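Local structure of aromatic amino acid aminotransferase I (Candida albicans WO-1, 6HNU) at residues Gln104-Thr108 and His325-Asn331; Phe114-Lys119 and Trp133-Val137; Ser138-Thr142 and Leu306-Trp310. The protein probably transfers amino groups between aromatic L-amino acids and 2-oxoglutarate, using pyridoxal 5'-phosphate as cofactor, and may also act on 2-aminoadipate. All blocks are in the same frame, centred on the assembly; numbering follows the deposited sequence. Where two conformers were deposited one is given.

Contact 1: Gln104-Thr108 and His325-Asn331; sequences QYGST and HEVSVQN. With PLP (pyridoxal-5'-phosphate), chain D; PHE (phenylalanine), chain E.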
loop_
_atom_site.group_PDB
_atom_site.type_symbol
_atom_site.label_atom_id
_atom_site.label_comp_id
_atom_site.label_asym_id
_atom_site.label_seq_id
_atom_site.Cartn_x
_atom_site.Cartn_y
_atom_site.Cartn_z
ATOM N N GLN B 104 1.672 11.860 -10.846
ATOM C CA GLN B 104 3.149 11.749 -10.941
ATOM C C GLN B 104 3.689 11.119 -9.650
ATOM O O GLN B 104 3.079 11.307 -8.601
ATOM C CB GLN B 104 3.764 13.134 -11.172
ATOM C CG GLN B 104 5.273 13.129 -11.406
ATOM C CD GLN B 104 5.702 12.192 -12.513
ATOM O OE1 GLN B 104 5.862 10.989 -12.311
ATOM N NE2 GLN B 104 5.883 12.734 -13.712
ATOM N N TYR B 105 4.845 10.467 -9.684
ATOM C CA TYR B 105 5.553 10.140 -8.422
ATOM C C TYR B 105 5.744 11.445 -7.637
ATOM O O TYR B 105 5.948 12.515 -8.247
ATOM C CB TYR B 105 6.903 9.495 -8.690
ATOM C CG TYR B 105 6.866 8.129 -9.325
ATOM C CD1 TYR B 105 6.578 7.006 -8.570
ATOM C CD2 TYR B 105 7.140 7.960 -10.668
ATOM C CE1 TYR B 105 6.617 5.743 -9.117
ATOM C CE2 TYR B 105 7.134 6.702 -11.248
ATOM C CZ TYR B 105 6.876 5.594 -10.466
ATOM O OH TYR B 105 6.875 4.368 -11.026
ATOM N N GLY B 106 5.681 11.397 -6.309
ATOM C CA GLY B 106 6.027 12.577 -5.502
ATOM C C GLY B 106 6.543 12.212 -4.128
ATOM O O GLY B 106 6.824 11.020 -3.890
ATOM N N SER B 107 6.644 13.201 -3.239
ATOM C CA SER B 107 7.149 13.034 -1.850
ATOM C C SER B 107 6.310 11.960 -1.147
ATOM O O SER B 107 5.041 12.023 -1.227
ATOM C CB SER B 107 7.110 14.321 -1.077
ATOM O OG SER B 107 7.386 14.069 0.301
ATOM N N THR B 108 6.966 11.030 -0.460
ATOM C CA THR B 108 6.270 9.932 0.267
ATOM C C THR B 108 5.606 10.497 1.542
ATOM O O THR B 108 4.778 9.806 2.119
ATOM C CB THR B 108 7.243 8.768 0.524
ATOM O OG1 THR B 108 7.382 8.019 -0.690
ATOM C CG2 THR B 108 6.766 7.822 1.601
ATOM N N HIS B 325 8.020 3.649 3.967
ATOM C CA HIS B 325 6.989 3.857 2.915
ATOM C C HIS B 325 7.621 3.931 1.512
ATOM O O HIS B 325 7.035 3.373 0.590
ATOM C CB HIS B 325 6.158 5.089 3.215
ATOM C CG HIS B 325 5.095 4.872 4.233
ATOM N ND1 HIS B 325 4.381 5.925 4.724
ATOM C CD2 HIS B 325 4.560 3.765 4.784
ATOM C CE1 HIS B 325 3.458 5.474 5.553
ATOM N NE2 HIS B 325 3.542 4.183 5.624
ATOM N N GLU B 326 8.763 4.629 1.354
ATOM C CA GLU B 326 9.509 4.756 0.081
ATOM C C GLU B 326 9.740 3.408 -0.597
ATOM O O GLU B 326 9.620 3.378 -1.814
ATOM C CB GLU B 326 10.851 5.467 0.277
ATOM C CG GLU B 326 10.604 6.938 0.308
ATOM C CD GLU B 326 11.733 7.790 0.859
ATOM O OE1 GLU B 326 12.723 7.233 1.389
ATOM O OE2 GLU B 326 11.581 9.029 0.773
ATOM N N VAL B 327 10.029 2.352 0.154
ATOM C CA VAL B 327 10.362 1.013 -0.417
ATOM C C VAL B 327 9.291 -0.040 -0.112
ATOM O O VAL B 327 9.543 -1.228 -0.378
ATOM C CB VAL B 327 11.744 0.572 0.081
ATOM C CG1 VAL B 327 12.794 1.566 -0.388
ATOM C CG2 VAL B 327 11.784 0.404 1.593
ATOM N N SER B 328 8.133 0.356 0.410
ATOM C CA SER B 328 6.983 -0.557 0.656
ATOM C C SER B 328 5.797 -0.048 -0.186
ATOM O O SER B 328 5.795 -0.298 -1.427
ATOM C CB SER B 328 6.730 -0.723 2.138
ATOM O OG SER B 328 6.288 0.472 2.763
ATOM N N VAL B 329 4.977 0.849 0.323
ATOM C CA VAL B 329 3.734 1.237 -0.405
ATOM C C VAL B 329 3.954 2.415 -1.349
ATOM O O VAL B 329 3.089 2.576 -2.236
ATOM C CB VAL B 329 2.550 1.481 0.542
ATOM C CG1 VAL B 329 2.160 0.181 1.201
ATOM C CG2 VAL B 329 2.837 2.554 1.570
ATOM N N GLN B 330 4.999 3.218 -1.138
ATOM C CA GLN B 330 5.426 4.357 -1.978
ATOM C C GLN B 330 4.548 5.584 -1.667
ATOM O O GLN B 330 5.066 6.607 -1.122
ATOM C CB GLN B 330 5.446 3.865 -3.423
ATOM C CG GLN B 330 6.624 4.388 -4.217
ATOM C CD GLN B 330 6.319 5.758 -4.753
ATOM O OE1 GLN B 330 5.165 6.076 -5.054
ATOM N NE2 GLN B 330 7.343 6.581 -4.851
ATOM N N ASN B 331 3.238 5.494 -1.923
ATOM C CA ASN B 331 2.311 6.622 -1.727
ATOM C C ASN B 331 0.900 6.109 -1.913
ATOM O O ASN B 331 0.734 5.113 -2.576
ATOM C CB ASN B 331 2.570 7.746 -2.734
ATOM C CG ASN B 331 3.322 8.893 -2.097
ATOM O OD1 ASN B 331 3.078 9.212 -0.926
ATOM N ND2 ASN B 331 4.206 9.530 -2.861
HETATM N N1 PLP D . 10.813 -1.472 -10.338
HETATM C C2 PLP D . 11.802 -0.904 -11.024
HETATM C C2A PLP D . 12.955 -1.742 -11.442
HETATM C C3 PLP D . 11.770 0.467 -11.354
HETATM O O3 PLP D . 12.824 1.005 -12.030
HETATM C C4 PLP D . 10.680 1.249 -10.920
HETATM C C4A PLP D . 10.648 2.682 -11.231
HETATM C C5 PLP D . 9.657 0.624 -10.200
HETATM C C6 PLP D . 9.797 -0.708 -9.890
HETATM C C5A PLP D . 8.472 1.397 -9.700
HETATM O O4P PLP D . 7.235 0.639 -9.831
HETATM P P PLP D . 5.804 1.141 -9.293
HETATM O O1P PLP D . 5.877 1.053 -7.767
HETATM O O2P PLP D . 4.891 0.170 -9.987
HETATM O O3P PLP D . 5.639 2.579 -9.798
HETATM N N PHE E . 11.415 3.704 -10.594
HETATM C CA PHE E . 11.302 5.161 -10.237
HETATM C C PHE E . 12.682 5.825 -10.400
HETATM O O PHE E . 13.130 6.606 -9.551
HETATM C CB PHE E . 10.697 5.304 -8.834
HETATM C CG PHE E . 10.888 6.646 -8.173
HETATM C CD1 PHE E . 10.608 7.823 -8.854
HETATM C CD2 PHE E . 11.355 6.730 -6.869
HETATM C CE1 PHE E . 10.785 9.057 -8.242
HETATM C CE2 PHE E . 11.525 7.964 -6.259
HETATM C CZ PHE E . 11.234 9.124 -6.943
HETATM O OXT PHE E . 13.391 5.593 -11.399
HETATM O O HOH W 1 4.522 8.728 -5.473
HETATM O O HOH W 2 4.029 8.521 4.359
HETATM O O HOH W 3 9.718 10.778 -0.185
#

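Contact 2: Phe114-Lys119 and Trp133-Val137; sequences FLQFIK and WDVIV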
loop_
_atom_site.group_PDB
_atom_site.type_symbol
_atom_site.label_atom_id
_atom_site.label_comp_id
_atom_site.label_asym_id
_atom_site.label_seq_id
_atom_site.Cartn_x
_atom_site.Cartn_y
_atom_site.Cartn_z
ATOM N N PHE B 114 -3.200 18.206 0.617
ATOM C CA PHE B 114 -3.910 17.199 1.454
ATOM C C PHE B 114 -3.359 17.252 2.879
ATOM O O PHE B 114 -4.152 17.341 3.842
ATOM C CB PHE B 114 -3.772 15.817 0.832
ATOM C CG PHE B 114 -4.398 14.756 1.700
ATOM C CD1 PHE B 114 -5.777 14.684 1.838
ATOM C CD2 PHE B 114 -3.606 13.915 2.445
ATOM C CE1 PHE B 114 -6.350 13.739 2.672
ATOM C CE2 PHE B 114 -4.173 12.966 3.274
ATOM C CZ PHE B 114 -5.541 12.874 3.370
ATOM N N LEU B 115 -2.022 17.195 3.031
ATOM C CA LEU B 115 -1.337 17.260 4.352
ATOM C C LEU B 115 -1.780 18.524 5.092
ATOM O O LEU B 115 -2.080 18.419 6.300
ATOM C CB LEU B 115 0.181 17.274 4.172
ATOM C CG LEU B 115 0.848 15.947 3.786
ATOM C CD1 LEU B 115 2.367 16.104 3.672
ATOM C CD2 LEU B 115 0.519 14.866 4.807
ATOM N N GLN B 116 -1.880 19.675 4.412
ATOM C CA GLN B 116 -2.287 20.934 5.077
ATOM C C GLN B 116 -3.681 20.771 5.703
ATOM O O GLN B 116 -3.880 21.154 6.872
ATOM C CB GLN B 116 -2.293 22.109 4.108
ATOM C CG GLN B 116 -2.749 23.407 4.773
ATOM C CD GLN B 116 -2.778 24.551 3.793
ATOM O OE1 GLN B 116 -3.519 24.527 2.809
ATOM N NE2 GLN B 116 -1.953 25.561 4.043
ATOM N N PHE B 117 -4.645 20.258 4.947
ATOM C CA PHE B 117 -6.022 20.109 5.442
ATOM C C PHE B 117 -6.016 19.149 6.632
ATOM O O PHE B 117 -6.613 19.442 7.678
ATOM C CB PHE B 117 -6.977 19.603 4.373
ATOM C CG PHE B 117 -8.399 19.598 4.862
ATOM C CD1 PHE B 117 -8.876 18.551 5.639
ATOM C CD2 PHE B 117 -9.258 20.622 4.526
ATOM C CE1 PHE B 117 -10.181 18.529 6.068
ATOM C CE2 PHE B 117 -10.562 20.621 4.981
ATOM C CZ PHE B 117 -11.022 19.575 5.739
ATOM N N ILE B 118 -5.352 18.015 6.479
ATOM C CA ILE B 118 -5.432 16.933 7.491
ATOM C C ILE B 118 -4.633 17.369 8.735
ATOM O O ILE B 118 -5.046 17.055 9.857
ATOM C CB ILE B 118 -5.029 15.606 6.795
ATOM C CG1 ILE B 118 -5.997 14.479 7.125
ATOM C CG2 ILE B 118 -3.594 15.229 7.049
ATOM C CD1 ILE B 118 -7.436 14.806 6.814
ATOM N N LYS B 119 -3.586 18.172 8.577
ATOM C CA LYS B 119 -2.844 18.716 9.734
ATOM C C LYS B 119 -3.714 19.734 10.479
ATOM O O LYS B 119 -3.744 19.708 11.722
ATOM C CB LYS B 119 -1.486 19.263 9.304
ATOM C CG LYS B 119 -0.610 19.649 10.474
ATOM C CD LYS B 119 0.850 19.946 10.126
ATOM C CE LYS B 119 1.702 20.184 11.352
ATOM N NZ LYS B 119 3.142 20.312 11.023
ATOM N N TRP B 133 5.679 18.048 16.067
ATOM C CA TRP B 133 4.722 16.994 15.643
ATOM C C TRP B 133 4.459 17.169 14.156
ATOM O O TRP B 133 4.691 18.294 13.571
ATOM C CB TRP B 133 3.425 17.019 16.454
ATOM C CG TRP B 133 2.516 18.167 16.142
ATOM C CD1 TRP B 133 2.641 19.430 16.646
ATOM C CD2 TRP B 133 1.377 18.198 15.256
ATOM N NE1 TRP B 133 1.643 20.231 16.163
ATOM C CE2 TRP B 133 0.874 19.523 15.280
ATOM C CE3 TRP B 133 0.719 17.254 14.453
ATOM C CZ2 TRP B 133 -0.264 19.911 14.559
ATOM C CZ3 TRP B 133 -0.387 17.641 13.725
ATOM C CH2 TRP B 133 -0.882 18.946 13.795
ATOM N N ASP B 134 4.025 16.096 13.525
ATOM C CA ASP B 134 3.700 16.145 12.090
ATOM C C ASP B 134 2.667 15.074 11.764
ATOM O O ASP B 134 2.282 14.297 12.659
ATOM C CB ASP B 134 4.952 16.014 11.227
ATOM C CG ASP B 134 4.869 16.823 9.936
ATOM O OD1 ASP B 134 3.917 17.650 9.779
ATOM O OD2 ASP B 134 5.732 16.616 9.107
ATOM N N VAL B 135 2.214 15.136 10.521
ATOM C CA VAL B 135 1.369 14.101 9.890
ATOM C C VAL B 135 2.046 13.670 8.593
ATOM O O VAL B 135 2.607 14.518 7.869
ATOM C CB VAL B 135 -0.043 14.642 9.664
ATOM C CG1 VAL B 135 -0.690 15.008 10.981
ATOM C CG2 VAL B 135 -0.042 15.838 8.752
ATOM N N ILE B 136 1.975 12.380 8.311
ATOM C CA ILE B 136 2.350 11.775 7.009
ATOM C C ILE B 136 1.158 10.939 6.544
ATOM O O ILE B 136 0.317 10.537 7.363
ATOM C CB ILE B 136 3.649 10.947 7.147
ATOM C CG1 ILE B 136 3.526 9.806 8.160
ATOM C CG2 ILE B 136 4.807 11.893 7.478
ATOM C CD1 ILE B 136 4.669 8.791 8.148
ATOM N N VAL B 137 1.075 10.713 5.259
ATOM C CA VAL B 137 0.005 9.887 4.672
ATOM C C VAL B 137 0.301 8.409 4.934
ATOM O O VAL B 137 1.483 7.989 5.121
ATOM C CB VAL B 137 -0.195 10.219 3.191
ATOM C CG1 VAL B 137 -0.645 11.648 3.049
ATOM C CG2 VAL B 137 1.045 9.911 2.353
HETATM O O HOH W 4 4.061 21.120 13.694
#

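Contact 3: Ser138-Thr142 and Leu306-Trp310; sequences SVGNT and LRLGW. With PLP (pyridoxal-5'-phosphate), chain I.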
loop_
_atom_site.group_PDB
_atom_site.type_symbol
_atom_site.label_atom_id
_atom_site.label_comp_id
_atom_site.label_asym_id
_atom_site.label_seq_id
_atom_site.Cartn_x
_atom_site.Cartn_y
_atom_site.Cartn_z
ATOM N N SER B 138 -0.779 7.645 4.997
ATOM C CA SER B 138 -0.789 6.167 4.965
ATOM C C SER B 138 -1.785 5.726 3.906
ATOM O O SER B 138 -2.569 6.570 3.416
ATOM C CB SER B 138 -1.167 5.618 6.304
ATOM O OG SER B 138 -2.565 5.748 6.499
ATOM N N VAL B 139 -1.791 4.435 3.586
ATOM C CA VAL B 139 -2.862 3.867 2.719
ATOM C C VAL B 139 -3.897 3.163 3.594
ATOM O O VAL B 139 -4.593 2.221 3.108
ATOM C CB VAL B 139 -2.256 2.988 1.605
ATOM C CG1 VAL B 139 -1.345 3.822 0.731
ATOM C CG2 VAL B 139 -1.485 1.801 2.136
ATOM N N GLY B 140 -4.094 3.690 4.789
ATOM C CA GLY B 140 -5.035 3.161 5.780
ATOM C C GLY B 140 -4.352 2.592 6.994
ATOM O O GLY B 140 -3.121 2.405 6.981
ATOM N N ASN B 141 -5.151 2.333 8.026
ATOM C CA ASN B 141 -4.641 1.907 9.338
ATOM C C ASN B 141 -4.060 0.485 9.241
ATOM O O ASN B 141 -3.168 0.175 10.054
ATOM C CB ASN B 141 -5.723 2.061 10.405
ATOM C CG ASN B 141 -5.922 3.471 10.908
ATOM O OD1 ASN B 141 -5.424 4.453 10.316
ATOM N ND2 ASN B 141 -6.682 3.579 11.986
ATOM N N THR B 142 -4.547 -0.352 8.323
ATOM C CA THR B 142 -4.000 -1.708 8.103
ATOM C C THR B 142 -2.498 -1.580 7.800
ATOM O O THR B 142 -1.661 -2.154 8.518
ATOM C CB THR B 142 -4.754 -2.445 6.988
ATOM O OG1 THR B 142 -6.147 -2.382 7.328
ATOM C CG2 THR B 142 -4.270 -3.881 6.884
ATOM N N LEU B 306 -11.115 4.340 -0.273
ATOM C CA LEU B 306 -10.135 5.448 -0.408
ATOM C C LEU B 306 -8.724 4.878 -0.230
ATOM O O LEU B 306 -7.800 5.365 -0.922
ATOM C CB LEU B 306 -10.408 6.552 0.620
ATOM C CG LEU B 306 -11.313 7.689 0.140
ATOM C CD1 LEU B 306 -11.962 8.400 1.316
ATOM C CD2 LEU B 306 -10.557 8.689 -0.730
ATOM N N ARG B 307 -8.557 3.948 0.702
ATOM C CA ARG B 307 -7.191 3.431 0.982
ATOM C C ARG B 307 -6.313 4.661 1.264
ATOM O O ARG B 307 -5.311 4.845 0.633
ATOM C CB ARG B 307 -6.662 2.588 -0.176
ATOM C CG ARG B 307 -7.290 1.209 -0.313
ATOM C CD ARG B 307 -7.136 0.360 0.931
ATOM N NE ARG B 307 -8.254 0.538 1.828
ATOM C CZ ARG B 307 -8.241 0.368 3.131
ATOM N NH1 ARG B 307 -9.348 0.566 3.810
ATOM N NH2 ARG B 307 -7.128 0.042 3.765
ATOM N N LEU B 308 -6.742 5.460 2.230
ATOM C CA LEU B 308 -6.089 6.728 2.575
ATOM C C LEU B 308 -6.286 6.974 4.060
ATOM O O LEU B 308 -7.429 6.957 4.568
ATOM C CB LEU B 308 -6.703 7.873 1.772
ATOM C CG LEU B 308 -6.037 9.238 1.911
ATOM C CD1 LEU B 308 -4.568 9.220 1.490
ATOM C CD2 LEU B 308 -6.790 10.266 1.064
ATOM N N GLY B 309 -5.185 7.221 4.726
ATOM C CA GLY B 309 -5.242 7.659 6.102
ATOM C C GLY B 309 -4.009 8.484 6.366
ATOM O O GLY B 309 -3.321 8.953 5.382
ATOM N N TRP B 310 -3.740 8.681 7.627
ATOM C CA TRP B 310 -2.523 9.416 8.004
ATOM C C TRP B 310 -2.023 8.934 9.364
ATOM O O TRP B 310 -2.708 8.149 10.083
ATOM C CB TRP B 310 -2.739 10.938 7.904
ATOM C CG TRP B 310 -3.761 11.483 8.839
ATOM C CD1 TRP B 310 -3.525 12.083 10.033
ATOM C CD2 TRP B 310 -5.187 11.457 8.670
ATOM N NE1 TRP B 310 -4.708 12.452 10.602
ATOM C CE2 TRP B 310 -5.746 12.067 9.808
ATOM C CE3 TRP B 310 -6.041 10.962 7.685
ATOM C CZ2 TRP B 310 -7.117 12.212 9.981
ATOM C CZ3 TRP B 310 -7.401 11.092 7.854
ATOM C CH2 TRP B 310 -7.925 11.711 8.988
HETATM N N1 PLP I . -7.770 -1.028 12.798
HETATM C C2 PLP I . -8.812 -1.539 13.459
HETATM C C2A PLP I . -8.693 -1.752 14.927
HETATM C C3 PLP I . -9.992 -1.878 12.800
HETATM O O3 PLP I . -10.995 -2.461 13.526
HETATM C C4 PLP I . -10.071 -1.689 11.405
HETATM C C4A PLP I . -11.287 -2.067 10.689
HETATM C C5 PLP I . -8.982 -1.116 10.734
HETATM C C6 PLP I . -7.857 -0.831 11.465
HETATM C C5A PLP I . -8.970 -0.954 9.234
HETATM O O4P PLP I . -8.500 0.370 8.859
HETATM P P PLP I . -8.245 0.818 7.400
HETATM O O1P PLP I . -7.936 2.284 7.605
HETATM O O2P PLP I . -9.555 0.541 6.611
HETATM O O3P PLP I . -7.071 0.003 6.861
HETATM O O HOH W 5 -3.177 5.456 9.066
HETATM O O HOH W 6 -4.171 -0.145 4.241
#

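Contact 1: Gln104-Thr108 and His325-Asn331
Thr108 and Tyr105 meet the end of helix 315-327 and the turn beyond it at the dimer interface of this class-I, PLP-dependent aminotransferase, where each subunit lends a tyrosine to the cofactor site of its partner. Direct hydrogen bonds come first. The hydroxyl OG1 of Thr108 donates to the carbonyl O of Gln330 at 2.7 Å, lying in the carbonyl plane. From the opposing loop, Asn331 ND2 reaches Ser107 O at 3.1 Å; the acceptor lies almost in the plane of the asparagine amide, yet the nitrogen stands well above the plane of the serine carbonyl. Three waters add indirect links. One ties Gly106 N to both Gln330 OE1 and Asn331 ND2, another links Thr108 O to ND1 of His325, whose NE2 is bonded to Glu143, and the third joins Thr108 N to Glu326 OE2, a carboxylate paired with Arg323.

Apolar contact is tight at Thr108, where CG2, anti to the backbone N, is pressed to 3.2 Å from CB of His325. The amide of Gln330, its chain bent at chi2 (-84°), stands perpendicular to the Tyr105 ring, with NE2 3.8 Å from CD1. CD1 of the bound phenylalanine sits over one face, toward the rim, 3.8 Å from Tyr105 CG. Lys300 of the second subunit also bonds the phenol oxygen, and Tyr105 OH donates to phosphate O3P of PLP over a very short 2.5 Å.

Contact 2: Phe114-Lys119 and Trp133-Val137
Helix 114-119 lies across strand 133-137 with the axes of the two short segments 8.8 Å apart at closest approach and their directions 128° apart, a helix packed on the outermost strand, within this chain, of the mixed sheet in the PLP-binding fold. Apolar branches make up the Phe114-Ile118 side of the contact. Val135 CG2 touches Lys119 CB, Ile118 CG2 (4.0 Å) and Leu115 CD2. Two residues along the strand, CG1 of Val137 is met by two helix residues: Leu115 CD2 comes across it at roughly a right angle, and the ring of Phe114 offers its edge, with CE2 3.8 Å from that methyl. Helix 334-377 also touches Phe114 and Val137.

At the other end the contact turns polar. Lys119 runs out fully extended, its CG anti to the backbone N (chi1 -172°), and passes over one face of the Trp133 indole. Its CE makes a CH-pi contact 3.8 Å from the centroid of the six-membered ring, while NZ forms a cation-pi pair with that ring at 4.9 Å, nearly along the ring normal. A water joins the ammonium group to Trp133 O. The salt bridge completes the grip: Lys119 NZ donates to Asp134 OD1 at 3.0 Å, arriving from above the carboxylate plane.

Contact 3: Ser138-Thr142 and Leu306-Trp310
Ser138 lays its hydroxyl against the bare backbone of Gly309, with OG 3.3 Å from CA of that glycine. OG stands between the backbone N and the carbonyl carbon (chi1 76°), and from there it accepts from Gly140 N, forming an ST turn that ends the strand and leads into helix 141-152. Through their backbones, Ser138 and Gly309 form an antiparallel hydrogen-bonded pair. Ser138 N to Gly309 O is 2.9 Å and Gly309 N to Ser138 O is 3.0 Å; both bonds are nearly straight at hydrogen, although each donor sits above its acceptor's carbonyl plane.

The turn and Arg307 together build the phosphate cup of the PLP site. Gly140 takes the N-cap position, and the first amides of the helix point at the phosphate: Asn141 N donates to O1P at 2.8 Å and Thr142 N to O3P. Thr142 OG1 adds a 2.6 Å bond to O3P, and Arg307 NH2 another, so these two segments alone give O3P three bonds. Bent at both chi2 and chi3, Arg307 brings NH1 to O2P at 2.8 Å, with that oxygen in the guanidinium plane. The positive end of the helix dipole and the arginine would both be expected to stabilise the phosphate's negative charge. Tyr105 of the second subunit also bonds this phosphate.

Strand 292-297 flanks Gly309-Trp310 in the sheet, Asn141 ND2 bonds Leu295 O there, and helix 112-126 packs on Leu308 and Trp310.

Two neighbouring strands, 133-138 and 309-314, and the helices that follow them, 141-152 and 315-327, tie the three sites together. Contact 2 closes before contact 3 opens, and both are nested inside the long loop closed by contact 1. Their centres lie close, about 13 Å from contact 3 to either of the others and about 16 Å between contacts 1 and 2. Trp310 of contact 3 packs against Ile118 and Ile136 of contact 2, while Val137 touches Thr108 and Asn331 of contact 1. Contacts 1 and 3 meet at the cofactor phosphate from different subunits: Tyr105 of contact 1 reaches the PLP held by contact 3 of the partner chain, so the dimer holds two composite sites.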